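Local coordinates for protein phosphoserine aminotransferase (Bacillus circulans, PDB 2C0R) that catalyses the reversible, pyridoxal-phosphate-dependent transamination between phosphoserine and 3-phosphohydroxypyruvate in serine biosynthesis, and a parallel step in pyridoxine biosynthesis, at residues G244-M247 / V248-L252; P16-V19 / L20-Q24; I275-A278 / I279-G283; P343-S346 / C347-L350. The protein carries 1 engineered substitution. All coordinates share one frame; numbering follows the deposited sequence.

Contact 1 (G244-M247 / V248-L252); sequences GIYM and VNEVL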
ATOM      1  N   GLY A 244       7.132  -3.442   1.584  1.00 12.13           N
ATOM      2  CA  GLY A 244       6.968  -2.738   2.858  1.00 12.14           C
ATOM      3  C   GLY A 244       7.062  -3.689   4.038  1.00 10.16           C
ATOM      4  O   GLY A 244       7.625  -3.354   5.082  1.00 10.95           O
ATOM      5  N   ILE A 245       6.439  -4.885   3.928  1.00 11.14           N
ATOM      6  CA  ILE A 245       6.477  -5.815   5.019  1.00 10.03           C
ATOM      7  C   ILE A 245       7.879  -6.373   5.229  1.00 10.85           C
ATOM      8  O   ILE A 245       8.308  -6.526   6.363  1.00 11.82           O
ATOM      9  CB  ILE A 245       5.444  -6.931   4.795  1.00 10.12           C
ATOM     10  CG1 ILE A 245       4.041  -6.317   4.906  1.00 10.34           C
ATOM     11  CG2 ILE A 245       5.617  -8.085   5.746  1.00 11.45           C
ATOM     12  CD1 ILE A 245       2.954  -7.195   4.282  1.00 11.98           C
ATOM     13  N   TYR A 246       8.606  -6.652   4.135  1.00  9.94           N
ATOM     14  CA  TYR A 246      10.002  -7.006   4.223  1.00 10.62           C
ATOM     15  C   TYR A 246      10.803  -5.937   4.977  1.00 10.49           C
ATOM     16  O   TYR A 246      11.662  -6.243   5.820  1.00 13.03           O
ATOM     17  CB  TYR A 246      10.546  -7.200   2.796  1.00 12.92           C
ATOM     18  CG  TYR A 246      12.044  -7.050   2.692  1.00 12.21           C
ATOM     19  CD1 TYR A 246      12.921  -8.091   3.023  1.00 12.73           C
ATOM     20  CD2 TYR A 246      12.600  -5.854   2.234  1.00 13.67           C
ATOM     21  CE1 TYR A 246      14.267  -7.930   2.916  1.00 11.88           C
ATOM     22  CE2 TYR A 246      13.955  -5.681   2.130  1.00 12.09           C
ATOM     23  CZ  TYR A 246      14.781  -6.730   2.475  1.00 12.93           C
ATOM     24  OH  TYR A 246      16.127  -6.529   2.350  1.00 14.33           O
ATOM     25  N   MET A 247      10.525  -4.671   4.695  1.00 11.28           N
ATOM     26  CA  MET A 247      11.273  -3.588   5.365  1.00 11.58           C
ATOM     27  C   MET A 247      10.853  -3.445   6.815  1.00 10.97           C
ATOM     28  O   MET A 247      11.720  -3.212   7.676  1.00 12.01           O
ATOM     29  CB  MET A 247      11.025  -2.266   4.660  1.00 12.12           C
ATOM     30  CG  MET A 247      11.668  -2.017   3.314  1.00 13.01           C
ATOM     31  SD  MET A 247      13.476  -2.164   3.332  1.00 15.08           S
ATOM     32  CE  MET A 247      13.962  -0.616   4.094  1.00 19.83           C
ATOM     33  N   VAL A 248       9.576  -3.608   7.131  1.00 10.99           N
ATOM     34  CA  VAL A 248       9.167  -3.692   8.540  1.00 10.90           C
ATOM     35  C   VAL A 248       9.938  -4.791   9.253  1.00 10.91           C
ATOM     36  O   VAL A 248      10.462  -4.605  10.371  1.00 11.55           O
ATOM     37  CB  VAL A 248       7.639  -3.906   8.652  1.00 10.99           C
ATOM     38  CG1 VAL A 248       7.223  -4.225  10.092  1.00 13.35           C
ATOM     39  CG2 VAL A 248       6.903  -2.664   8.148  1.00 12.69           C
ATOM     40  N   ASN A 249      10.044  -5.956   8.603  1.00 11.39           N
ATOM     41  CA  ASN A 249      10.812  -7.052   9.245  1.00 12.53           C
ATOM     42  C   ASN A 249      12.222  -6.614   9.586  1.00 12.14           C
ATOM     43  O   ASN A 249      12.718  -6.851  10.687  1.00 11.95           O
ATOM     44  CB  ASN A 249      10.774  -8.270   8.321  1.00 12.93           C
ATOM     45  CG  ASN A 249      11.194  -9.542   9.049  1.00 13.35           C
ATOM     46  OD1 ASN A 249      10.805  -9.834  10.180  1.00 12.99           O
ATOM     47  ND2 ASN A 249      11.992 -10.317   8.339  1.00 15.31           N
ATOM     48  N   GLU A 250      12.864  -5.921   8.645  1.00 11.89           N
ATOM     49  CA  GLU A 250      14.236  -5.436   8.904  1.00 11.62           C
ATOM     50  C   GLU A 250      14.258  -4.420  10.011  1.00 12.05           C
ATOM     51  O   GLU A 250      15.187  -4.392  10.847  1.00 13.44           O
ATOM     52  CB  GLU A 250      14.792  -4.863   7.593  1.00 13.45           C
ATOM     53  CG  GLU A 250      15.076  -5.924   6.538  1.00 12.76           C
ATOM     54  CD  GLU A 250      15.946  -7.071   7.040  1.00 14.05           C
ATOM     55  OE1 GLU A 250      15.533  -8.235   6.867  1.00 16.84           O
ATOM     56  OE2 GLU A 250      17.020  -6.809   7.627  1.00 17.46           O
ATOM     57  N   VAL A 251      13.273  -3.544  10.071  1.00 11.76           N
ATOM     58  CA  VAL A 251      13.267  -2.558  11.150  1.00 11.29           C
ATOM     59  C   VAL A 251      13.055  -3.208  12.497  1.00 11.01           C
ATOM     60  O   VAL A 251      13.672  -2.831  13.507  1.00 11.28           O
ATOM     61  CB  VAL A 251      12.212  -1.457  10.904  1.00 11.82           C
ATOM     62  CG1 VAL A 251      12.065  -0.599  12.150  1.00 14.97           C
ATOM     63  CG2 VAL A 251      12.572  -0.582   9.707  1.00 13.36           C
ATOM     64  N   LEU A 252      12.223  -4.230  12.556  1.00 11.52           N
ATOM     65  CA  LEU A 252      11.997  -4.931  13.817  1.00 11.17           C
ATOM     66  C   LEU A 252      13.271  -5.614  14.297  1.00 11.48           C
ATOM     67  O   LEU A 252      13.568  -5.621  15.498  1.00 12.87           O
ATOM     68  CB  LEU A 252      10.857  -5.961  13.718  1.00 11.74           C
ATOM     69  CG  LEU A 252       9.496  -5.379  13.286  1.00 11.67           C
ATOM     70  CD1 LEU A 252       8.546  -6.544  13.122  1.00 12.62           C
ATOM     71  CD2 LEU A 252       8.976  -4.370  14.291  1.00 13.99           C
TER
HETATM   72  O   HOH W   1      13.198  -8.960   5.967  1.00 17.97           O
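Tyr-246 and Glu-250, one helical turn apart, carry the side-chain part of this contact. The methylene CG of Glu-250 rests over one face of the phenol, 4.2 Å from Tyr-246 CZ and displaced toward the rim, while the carboxylate plane is turned 35° from the ring. With CG anti to its own carbonyl carbon (chi1 -70°) and the chain bent again at chi2, Glu-250 folds back toward the tyrosine instead of running on along the helix. A water fastens the same corner: it donates to Glu-250 OE1 at 2.6 Å and to Tyr-246 O at 3.1 Å, and accepts from Asn-249 ND2 at 3.0 Å. Tyr-246 O thus serves both the water and the amide of Glu-250, whose N lies 3.1 Å away. Beneath the side chains the backbone ladder is regular, from Val-248 N on Gly-244 O at 2.8 Å to Val-251 N on Met-247 O at 2.9 Å. Further out, Lys-253 forms a salt bridge with Glu-250 OE1, and Glu-26 takes a hydrogen bond with Tyr-246 OH. Met-247 leaves by another side, packing on helix 17-25 and on Met-38 of the second subunit. Such successive i to i+4 bonds are those of a regular alpha-helix, here a largely buried part of helix 242-257, which follows the cofactor-binding residues Asn-238 and Thr-239 of this class-V aminotransferase.

Contact 2 (P16-V19 / L20-Q24); sequences PLEV and LERAQ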
ATOM      1  N   PRO A  16      16.665   3.500   9.904  1.00 15.71           N
ATOM      2  CA  PRO A  16      18.050   3.234  10.355  1.00 16.08           C
ATOM      3  C   PRO A  16      18.971   3.097   9.146  1.00 14.21           C
ATOM      4  O   PRO A  16      18.630   2.343   8.205  1.00 14.22           O
ATOM      5  CB  PRO A  16      17.909   1.901  11.081  1.00 19.88           C
ATOM      6  CG  PRO A  16      16.483   1.879  11.551  1.00 17.97           C
ATOM      7  CD  PRO A  16      15.750   2.456  10.348  1.00 15.60           C
ATOM      8  N   LEU A  17      20.091   3.803   9.140  1.00 13.57           N
ATOM      9  CA  LEU A  17      21.013   3.679   7.988  1.00 14.81           C
ATOM     10  C   LEU A  17      21.397   2.219   7.734  1.00 13.93           C
ATOM     11  O   LEU A  17      21.512   1.806   6.588  1.00 14.65           O
ATOM     12  CB  LEU A  17      22.278   4.481   8.235  1.00 15.59           C
ATOM     13  CG  LEU A  17      23.291   4.472   7.107  1.00 14.79           C
ATOM     14  CD1 LEU A  17      22.666   4.821   5.753  1.00 15.95           C
ATOM     15  CD2 LEU A  17      24.411   5.457   7.456  1.00 19.49           C
ATOM     16  N   GLU A  18      21.551   1.428   8.799  1.00 18.15           N
ATOM     17  CA  GLU A  18      21.950   0.018   8.654  1.00 18.39           C
ATOM     18  C   GLU A  18      20.873  -0.769   7.904  1.00 15.47           C
ATOM     19  O   GLU A  18      21.127  -1.684   7.101  1.00 17.72           O
ATOM     20  CB  GLU A  18      22.156  -0.668  10.003  1.00 25.19           C
ATOM     21  CG  GLU A  18      21.271  -0.125  11.107  1.00 34.93           C
ATOM     22  CD  GLU A  18      21.838   0.971  11.981  1.00 38.77           C
ATOM     23  OE1 GLU A  18      21.934   2.145  11.546  1.00 29.29           O
ATOM     24  OE2 GLU A  18      22.171   0.685  13.164  1.00 36.06           O
ATOM     25  N   VAL A  19      19.631  -0.443   8.188  1.00 16.09           N
ATOM     26  CA  VAL A  19      18.536  -1.127   7.496  1.00 15.49           C
ATOM     27  C   VAL A  19      18.543  -0.759   6.023  1.00 13.02           C
ATOM     28  O   VAL A  19      18.361  -1.634   5.174  1.00 13.86           O
ATOM     29  CB  VAL A  19      17.207  -0.729   8.146  1.00 16.27           C
ATOM     30  CG1 VAL A  19      16.057  -1.136   7.241  1.00 15.90           C
ATOM     31  CG2 VAL A  19      17.108  -1.400   9.506  1.00 20.44           C
ATOM     32  N   LEU A  20      18.742   0.527   5.701  1.00 12.78           N
ATOM     33  CA  LEU A  20      18.810   0.936   4.311  1.00 12.13           C
ATOM     34  C   LEU A  20      19.981   0.239   3.644  1.00 11.52           C
ATOM     35  O   LEU A  20      19.865  -0.209   2.532  1.00 12.37           O
ATOM     36  CB  LEU A  20      18.983   2.434   4.217  1.00 12.16           C
ATOM     37  CG  LEU A  20      17.811   3.280   4.706  1.00 13.76           C
ATOM     38  CD1 LEU A  20      18.205   4.743   4.710  1.00 14.54           C
ATOM     39  CD2 LEU A  20      16.603   3.072   3.811  1.00 14.93           C
ATOM     40  N   GLU A  21      21.113   0.143   4.318  1.00 12.28           N
ATOM     41  CA  GLU A  21      22.278  -0.502   3.706  1.00 12.27           C
ATOM     42  C   GLU A  21      22.030  -1.985   3.474  1.00 11.91           C
ATOM     43  O   GLU A  21      22.441  -2.555   2.448  1.00 12.98           O
ATOM     44  CB  GLU A  21      23.505  -0.308   4.570  1.00 13.40           C
ATOM     45  CG  GLU A  21      23.942   1.168   4.619  1.00 16.92           C
ATOM     46  CD  GLU A  21      25.125   1.318   5.570  1.00 23.09           C
ATOM     47  OE1 GLU A  21      25.369   0.380   6.380  1.00 21.83           O
ATOM     48  OE2 GLU A  21      25.787   2.373   5.476  1.00 22.92           O
ATOM     49  N   ARG A  22      21.383  -2.651   4.411  1.00 13.90           N
ATOM     50  CA  ARG A  22      21.081  -4.080   4.275  1.00 15.08           C
ATOM     51  C   ARG A  22      20.125  -4.333   3.104  1.00 14.17           C
ATOM     52  O   ARG A  22      20.315  -5.247   2.286  1.00 14.20           O
ATOM     53  CB  ARG A  22      20.428  -4.618   5.561  1.00 16.69           C
ATOM     54  CG  ARG A  22      21.380  -4.950   6.690  1.00 33.30           C
ATOM     55  CD  ARG A  22      20.766  -5.103   8.080  1.00 41.77           C
ATOM     56  NE  ARG A  22      21.656  -4.665   9.155  1.00 46.63           N
ATOM     57  CZ  ARG A  22      21.258  -4.234  10.348  1.00 47.76           C
ATOM     58  NH1 ARG A  22      19.942  -4.198  10.581  1.00 51.54           N
ATOM     59  NH2 ARG A  22      22.096  -3.836  11.324  1.00 39.22           N
ATOM     60  N   ALA A  23      19.064  -3.540   3.070  1.00 13.34           N
ATOM     61  CA  ALA A  23      18.051  -3.696   2.034  1.00 13.27           C
ATOM     62  C   ALA A  23      18.678  -3.369   0.661  1.00 12.42           C
ATOM     63  O   ALA A  23      18.384  -4.055  -0.336  1.00 14.65           O
ATOM     64  CB  ALA A  23      16.834  -2.867   2.312  1.00 14.58           C
ATOM     65  N   GLN A  24      19.537  -2.336   0.650  1.00 12.22           N
ATOM     66  CA  GLN A  24      20.159  -2.030  -0.626  1.00 11.31           C
ATOM     67  C   GLN A  24      21.006  -3.185  -1.138  1.00 11.41           C
ATOM     68  O   GLN A  24      20.987  -3.559  -2.300  1.00 12.46           O
ATOM     69  CB  GLN A  24      21.048  -0.770  -0.452  1.00 11.55           C
ATOM     70  CG  GLN A  24      21.843  -0.502  -1.765  1.00 13.35           C
ATOM     71  CD  GLN A  24      22.789   0.675  -1.524  1.00 12.49           C
ATOM     72  OE1 GLN A  24      23.581   0.669  -0.552  1.00 13.97           O
ATOM     73  NE2 GLN A  24      22.680   1.666  -2.359  1.00 13.40           N
TER
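Glu-18 and Arg-22 lie side by side on helix 17-25, pointing the same way, yet it is carbon and not carboxylate that meets the guanidinium. Glu-18 CB sits over one face of that group, offset toward its rim, 3.4 Å from Arg-22 NH2. The carboxylate stands nearly upright to the guanidinium, the planes 83° apart, and its OE2 remains 4.9 Å from Arg-22 NH2. An unusual first torsion, chi1 31°, and a bend at chi2 swing the acid away from its neighbour. Val-19 CG2 approaches Arg-22 NH1 obliquely at 4.1 Å, from the same side of the guanidinium plane as Glu-18 CB. One residue earlier in each segment, Leu-17 and Glu-21 cross at a slant: the extended glutamate brings OE2 to 3.6 Å from Leu-17 CG, an apolar neighbour for a charged oxygen. The backbone starts at Pro-16, the N-cap residue, whose O accepts Leu-20 N at 3.1 Å, and Glu-21 N follows on Leu-17 O at 2.8 Å. Val-19 and Ala-23 touch helix 242-257, and Ala-23 also packs on the second subunit, as do Leu-17, Leu-20 and Gln-24, placing the helix at the dimer interface. The two opposite charges therefore do not pair with each other: Glu-18 bridges to Arg-258 and Arg-22 to Glu-257, so this pair, touching through Glu-18 carbon, probably helps tie helix 17-25 to the C-terminal end of helix 242-257 and the residue after it.

Contact 3 (I275-A278 / I279-G283); sequences IYDA and IDQSG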
ATOM      1  N   ILE A 275      16.393  18.176  23.437  1.00 13.31           N
ATOM      2  CA  ILE A 275      15.715  19.217  22.694  1.00 12.76           C
ATOM      3  C   ILE A 275      14.767  19.983  23.593  1.00 12.45           C
ATOM      4  O   ILE A 275      14.682  21.218  23.520  1.00 12.79           O
ATOM      5  CB  ILE A 275      14.982  18.592  21.508  1.00 13.47           C
ATOM      6  CG1 ILE A 275      15.974  17.982  20.513  1.00 12.86           C
ATOM      7  CG2 ILE A 275      14.102  19.639  20.872  1.00 13.45           C
ATOM      8  CD1 ILE A 275      15.313  16.961  19.570  1.00 13.42           C
ATOM      9  N   TYR A 276      14.029  19.315  24.509  1.00 12.75           N
ATOM     10  CA  TYR A 276      13.179  20.059  25.432  1.00 13.38           C
ATOM     11  C   TYR A 276      14.041  20.952  26.311  1.00 13.91           C
ATOM     12  O   TYR A 276      13.574  22.049  26.625  1.00 13.88           O
ATOM     13  CB  TYR A 276      12.341  19.124  26.297  1.00 14.59           C
ATOM     14  CG  TYR A 276      11.112  18.583  25.549  1.00 13.43           C
ATOM     15  CD1 TYR A 276      10.968  17.201  25.393  1.00 13.81           C
ATOM     16  CD2 TYR A 276      10.152  19.456  25.057  1.00 13.43           C
ATOM     17  CE1 TYR A 276       9.831  16.742  24.705  1.00 13.79           C
ATOM     18  CE2 TYR A 276       9.032  19.004  24.387  1.00 13.23           C
ATOM     19  CZ  TYR A 276       8.891  17.622  24.230  1.00 13.26           C
ATOM     20  OH  TYR A 276       7.789  17.167  23.557  1.00 14.11           O
ATOM     21  N   ASP A 277      15.227  20.492  26.688  1.00 14.49           N
ATOM     22  CA  ASP A 277      16.096  21.372  27.499  1.00 16.04           C
ATOM     23  C   ASP A 277      16.483  22.607  26.708  1.00 15.30           C
ATOM     24  O   ASP A 277      16.599  23.680  27.283  1.00 16.84           O
ATOM     25  CB  ASP A 277      17.373  20.639  27.915  1.00 18.91           C
ATOM     26  CG  ASP A 277      18.380  21.627  28.488  1.00 19.25           C
ATOM     27  OD1 ASP A 277      19.484  21.937  27.955  1.00 38.52           O
ATOM     28  OD2 ASP A 277      18.022  22.137  29.574  1.00 33.39           O
ATOM     29  N   ALA A 278      16.734  22.473  25.406  1.00 15.89           N
ATOM     30  CA  ALA A 278      17.030  23.625  24.550  1.00 15.45           C
ATOM     31  C   ALA A 278      15.890  24.621  24.495  1.00 15.70           C
ATOM     32  O   ALA A 278      16.079  25.823  24.466  1.00 17.94           O
ATOM     33  CB  ALA A 278      17.293  23.142  23.116  1.00 18.58           C
ATOM     34  N   ILE A 279      14.650  24.135  24.465  1.00 14.43           N
ATOM     35  CA  ILE A 279      13.468  25.023  24.518  1.00 14.92           C
ATOM     36  C   ILE A 279      13.308  25.656  25.880  1.00 13.30           C
ATOM     37  O   ILE A 279      13.078  26.857  26.003  1.00 15.39           O
ATOM     38  CB  ILE A 279      12.196  24.208  24.156  1.00 15.19           C
ATOM     39  CG1 ILE A 279      12.302  23.698  22.709  1.00 16.23           C
ATOM     40  CG2 ILE A 279      10.957  25.032  24.426  1.00 15.64           C
ATOM     41  CD1 ILE A 279      11.445  22.442  22.471  1.00 17.54           C
ATOM     42  N   ASP A 280      13.459  24.841  26.931  1.00 14.69           N
ATOM     43  CA  ASP A 280      13.217  25.291  28.305  1.00 14.06           C
ATOM     44  C   ASP A 280      14.333  26.143  28.843  1.00 13.58           C
ATOM     45  O   ASP A 280      14.182  26.755  29.906  1.00 15.89           O
ATOM     46  CB  ASP A 280      13.006  24.089  29.229  1.00 14.02           C
ATOM     47  CG  ASP A 280      11.700  23.380  28.924  1.00 14.35           C
ATOM     48  OD1 ASP A 280      10.808  23.945  28.262  1.00 16.75           O
ATOM     49  OD2 ASP A 280      11.590  22.246  29.398  1.00 15.86           O
ATOM     50  N   GLN A 281      15.473  26.210  28.187  1.00 13.98           N
ATOM     51  CA  GLN A 281      16.569  27.086  28.571  1.00 16.34           C
ATOM     52  C   GLN A 281      16.867  27.940  27.343  1.00 15.11           C
ATOM     53  O   GLN A 281      17.895  27.910  26.677  1.00 19.00           O
ATOM     54  CB  GLN A 281      17.769  26.237  28.963  1.00 16.46           C
ATOM     55  CG  GLN A 281      17.580  25.309  30.149  1.00 25.72           C
ATOM     56  CD  GLN A 281      17.465  26.029  31.486  1.00 35.82           C
ATOM     57  OE1 GLN A 281      16.506  25.840  32.241  1.00 59.52           O
ATOM     58  NE2 GLN A 281      18.467  26.862  31.774  1.00 45.20           N
ATOM     59  N   SER A 282      15.905  28.744  26.931  1.00 14.99           N
ATOM     60  CA  SER A 282      16.053  29.498  25.689  1.00 15.98           C
ATOM     61  C   SER A 282      15.762  30.960  25.984  1.00 15.95           C
ATOM     62  O   SER A 282      15.769  31.787  25.074  1.00 17.22           O
ATOM     63  CB  SER A 282      15.116  28.992  24.608  1.00 15.94           C
ATOM     64  OG  SER A 282      13.758  29.329  24.920  1.00 16.24           O
ATOM     65  N   GLY A 283      15.531  31.326  27.242  1.00 15.02           N
ATOM     66  CA  GLY A 283      15.273  32.740  27.509  1.00 16.32           C
ATOM     67  C   GLY A 283      13.934  33.165  26.943  1.00 14.50           C
ATOM     68  O   GLY A 283      13.746  34.352  26.647  1.00 16.38           O
TER
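Ile-279 N bonds to Ile-275 O at 3.1 Å and Asp-280 N to Tyr-276 O at 2.8 Å, but the next bond, Gln-281 N to Asp-277 O, is weak, its N-H bent to 127°. This is the C-terminal end of helix 260-280: Gln-281 is the first residue to leave helical angles, and Gly-283 follows with positive phi. On the buried side Ile-279 CD1 is the shared contact, 4.2 Å from both Ile-275 CG2 and Tyr-276 CD2. Its CG1 is anti to the carbonyl carbon (chi1 -63°), which sends the ethyl branch back along the helix, beside the tyrosine and pointing the same way. Ile-275 crosses it at a slant. The cluster faces strand 299-303, where Ile-300 touches all three residues and Phe-302 meets Ile-279. Cutting Ile-279 back to an alanine would probably open a gap against these two strand residues and deprive the Tyr-276 ring of one of its aliphatic neighbours. Polar ends are held from outside the segments: Tyr-276 OH by Ser-296 O, Asp-280 by a salt bridge with Arg-295. Helix 344-361 packs against the same turn through Val-351, which meets both Ile-275 and Ala-278. At the exposed side the Asp-277 and Gln-281 side chains cross at an angle, carboxylate and amide planes only 4° apart, and Asp-277 OD2 comes to 3.3 Å from the methylene carbon CG of Gln-281.

Contact 4 (P343-S346 / C347-L350); sequences PYES and CEAL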
ATOM      1  N   PRO A 343      18.852   9.652  14.733  1.00 12.51           N
ATOM      2  CA  PRO A 343      19.988   9.458  15.615  1.00 14.21           C
ATOM      3  C   PRO A 343      20.145  10.610  16.607  1.00 14.72           C
ATOM      4  O   PRO A 343      19.759  11.745  16.382  1.00 14.03           O
ATOM      5  CB  PRO A 343      21.187   9.445  14.656  1.00 17.23           C
ATOM      6  CG  PRO A 343      20.596   9.108  13.316  1.00 15.88           C
ATOM      7  CD  PRO A 343      19.303   9.889  13.337  1.00 14.92           C
ATOM      8  N   TYR A 344      20.745  10.323  17.745  1.00 15.11           N
ATOM      9  CA  TYR A 344      21.015  11.388  18.713  1.00 12.60           C
ATOM     10  C   TYR A 344      21.858  12.461  18.077  1.00 13.07           C
ATOM     11  O   TYR A 344      21.660  13.651  18.353  1.00 15.42           O
ATOM     12  CB  TYR A 344      21.720  10.758  19.901  1.00 13.56           C
ATOM     13  CG  TYR A 344      22.057  11.743  20.997  1.00 13.31           C
ATOM     14  CD1 TYR A 344      21.034  12.339  21.714  1.00 14.98           C
ATOM     15  CD2 TYR A 344      23.396  12.033  21.304  1.00 16.44           C
ATOM     16  CE1 TYR A 344      21.295  13.243  22.729  1.00 17.26           C
ATOM     17  CE2 TYR A 344      23.641  12.948  22.324  1.00 21.42           C
ATOM     18  CZ  TYR A 344      22.608  13.536  23.022  1.00 23.40           C
ATOM     19  OH  TYR A 344      22.897  14.431  24.039  1.00 36.10           O
ATOM     20  N   GLU A 345      22.776  12.089  17.187  1.00 13.75           N
ATOM     21  CA  GLU A 345      23.597  13.132  16.552  1.00 15.20           C
ATOM     22  C   GLU A 345      22.749  14.133  15.767  1.00 14.92           C
ATOM     23  O   GLU A 345      23.137  15.327  15.702  1.00 14.73           O
ATOM     24  CB  GLU A 345      24.654  12.430  15.677  1.00 24.07           C
ATOM     25  CG  GLU A 345      25.650  11.688  16.553  1.00 32.31           C
ATOM     26  CD  GLU A 345      25.181  10.338  17.097  1.00 35.20           C
ATOM     27  OE1 GLU A 345      24.095   9.846  16.671  1.00 26.74           O
ATOM     28  OE2 GLU A 345      25.864   9.756  17.984  1.00 47.92           O
ATOM     29  N   SER A 346      21.620  13.728  15.176  1.00 14.88           N
ATOM     30  CA  SER A 346      20.769  14.731  14.533  1.00 14.92           C
ATOM     31  C   SER A 346      20.219  15.727  15.552  1.00 14.32           C
ATOM     32  O   SER A 346      20.087  16.939  15.317  1.00 14.66           O
ATOM     33  CB  SER A 346      19.583  14.073  13.825  1.00 13.75           C
ATOM     34  OG  SER A 346      20.032  13.423  12.634  1.00 16.39           O
ATOM     35  N   CYS A 347      19.883  15.176  16.729  1.00 14.76           N
ATOM     36  CA  CYS A 347      19.322  16.013  17.792  1.00 14.39           C
ATOM     37  C   CYS A 347      20.386  16.955  18.353  1.00 14.23           C
ATOM     38  O   CYS A 347      20.129  18.102  18.651  1.00 16.36           O
ATOM     39  CB  CYS A 347      18.783  15.085  18.879  1.00 13.96           C
ATOM     40  SG  CYS A 347      17.382  14.126  18.218  1.00 14.14           S
ATOM     41  N   GLU A 348      21.611  16.484  18.526  1.00 14.75           N
ATOM     42  CA  GLU A 348      22.701  17.392  18.961  1.00 14.17           C
ATOM     43  C   GLU A 348      22.920  18.498  17.958  1.00 15.11           C
ATOM     44  O   GLU A 348      23.098  19.672  18.309  1.00 15.54           O
ATOM     45  CB  GLU A 348      23.996  16.591  19.082  1.00 17.16           C
ATOM     46  CG  GLU A 348      24.040  15.635  20.247  1.00 19.62           C
ATOM     47  CD  GLU A 348      25.371  14.886  20.262  1.00 25.15           C
ATOM     48  OE1 GLU A 348      25.621  14.165  19.273  1.00 23.94           O
ATOM     49  OE2 GLU A 348      26.133  15.007  21.241  1.00 31.28           O
ATOM     50  N   ALA A 349      22.881  18.133  16.673  1.00 15.14           N
ATOM     51  CA  ALA A 349      23.029  19.176  15.662  1.00 14.47           C
ATOM     52  C   ALA A 349      21.905  20.177  15.724  1.00 13.46           C
ATOM     53  O   ALA A 349      22.127  21.389  15.638  1.00 14.62           O
ATOM     54  CB  ALA A 349      23.140  18.537  14.277  1.00 16.11           C
ATOM     55  N   LEU A 350      20.670  19.705  15.927  1.00 14.81           N
ATOM     56  CA  LEU A 350      19.541  20.612  16.005  1.00 14.07           C
ATOM     57  C   LEU A 350      19.681  21.587  17.165  1.00 15.02           C
ATOM     58  O   LEU A 350      19.447  22.812  17.044  1.00 15.43           O
ATOM     59  CB  LEU A 350      18.235  19.784  16.157  1.00 12.90           C
ATOM     60  CG  LEU A 350      17.000  20.657  16.426  1.00 13.53           C
ATOM     61  CD1 LEU A 350      16.761  21.641  15.306  1.00 15.41           C
ATOM     62  CD2 LEU A 350      15.782  19.754  16.694  1.00 15.14           C
TER
HETATM   63  O   HOH W   2      25.135  15.823  23.712  1.00 41.86           O
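The Tyr-344 ring receives Glu-348 CG over one face, a CH-pi contact 3.9 Å from the ring centroid and 29° off its normal. The carboxylate carries on past the CE2 rim, its plane inclined 30° to the aromatic plane, with Glu-348 CD 3.3 Å from Tyr-344 CE2. Overall the two side chains cross at about a right angle. A first torsion of -180° points Tyr-344 CG away from the backbone N and lays the ring alongside the next helical turn, where the glutamate can reach it. A water joins their polar ends, 2.7 Å from Tyr-344 OH and donating to Glu-348 OE2 at 2.8 Å. Replacing this glutamate by alanine would probably uncover that part of the ring and deprive the water of its acid acceptor. Glu-345 runs beside Glu-348, its CG 3.7 Å from Glu-348 OE1; their nearest carboxylate oxygens, Glu-345 OE2 and Glu-348 OE1, are 4.6 Å apart, a spacing of like charges that solvent at this partly exposed site probably softens. Pro-343 is the N-cap residue and starts the ladder loosely, its O to Cys-347 N weak at 3.5 Å, before Glu-348 N meets Tyr-344 O firmly. Lys-270 of helix 260-280 makes a cation-pi contact with the Tyr-344 ring, and Cys-347 packs on Lys-271 and Ile-275 there, while Ser-346, Ala-349 and Leu-350 turn to strands 6-7 and 322-323 and nearby loops.

Contacts 1 and 2 adjoin, their centres 11 Å apart: Met-247 SD lies 3.6 Å from Ala-23 CB, so helices 242-257 and 17-25 share an apolar seam, and both reach the second subunit. Contacts 3 and 4 form the other pair, meeting where Ile-275 CD1 lies 3.8 Å from Cys-347 SG; no other chain touches them. Contact 1 is almost wholly buried and holds a water among polar groups, whereas the other three are partly buried, with acids on their solvent side. Contacts 2 and 4 both begin helices behind an N-cap proline, while contact 3 ends one. Glutamate meets tyrosine in both contacts 1 and 4, but the methylene lies closer over the ring in contact 4.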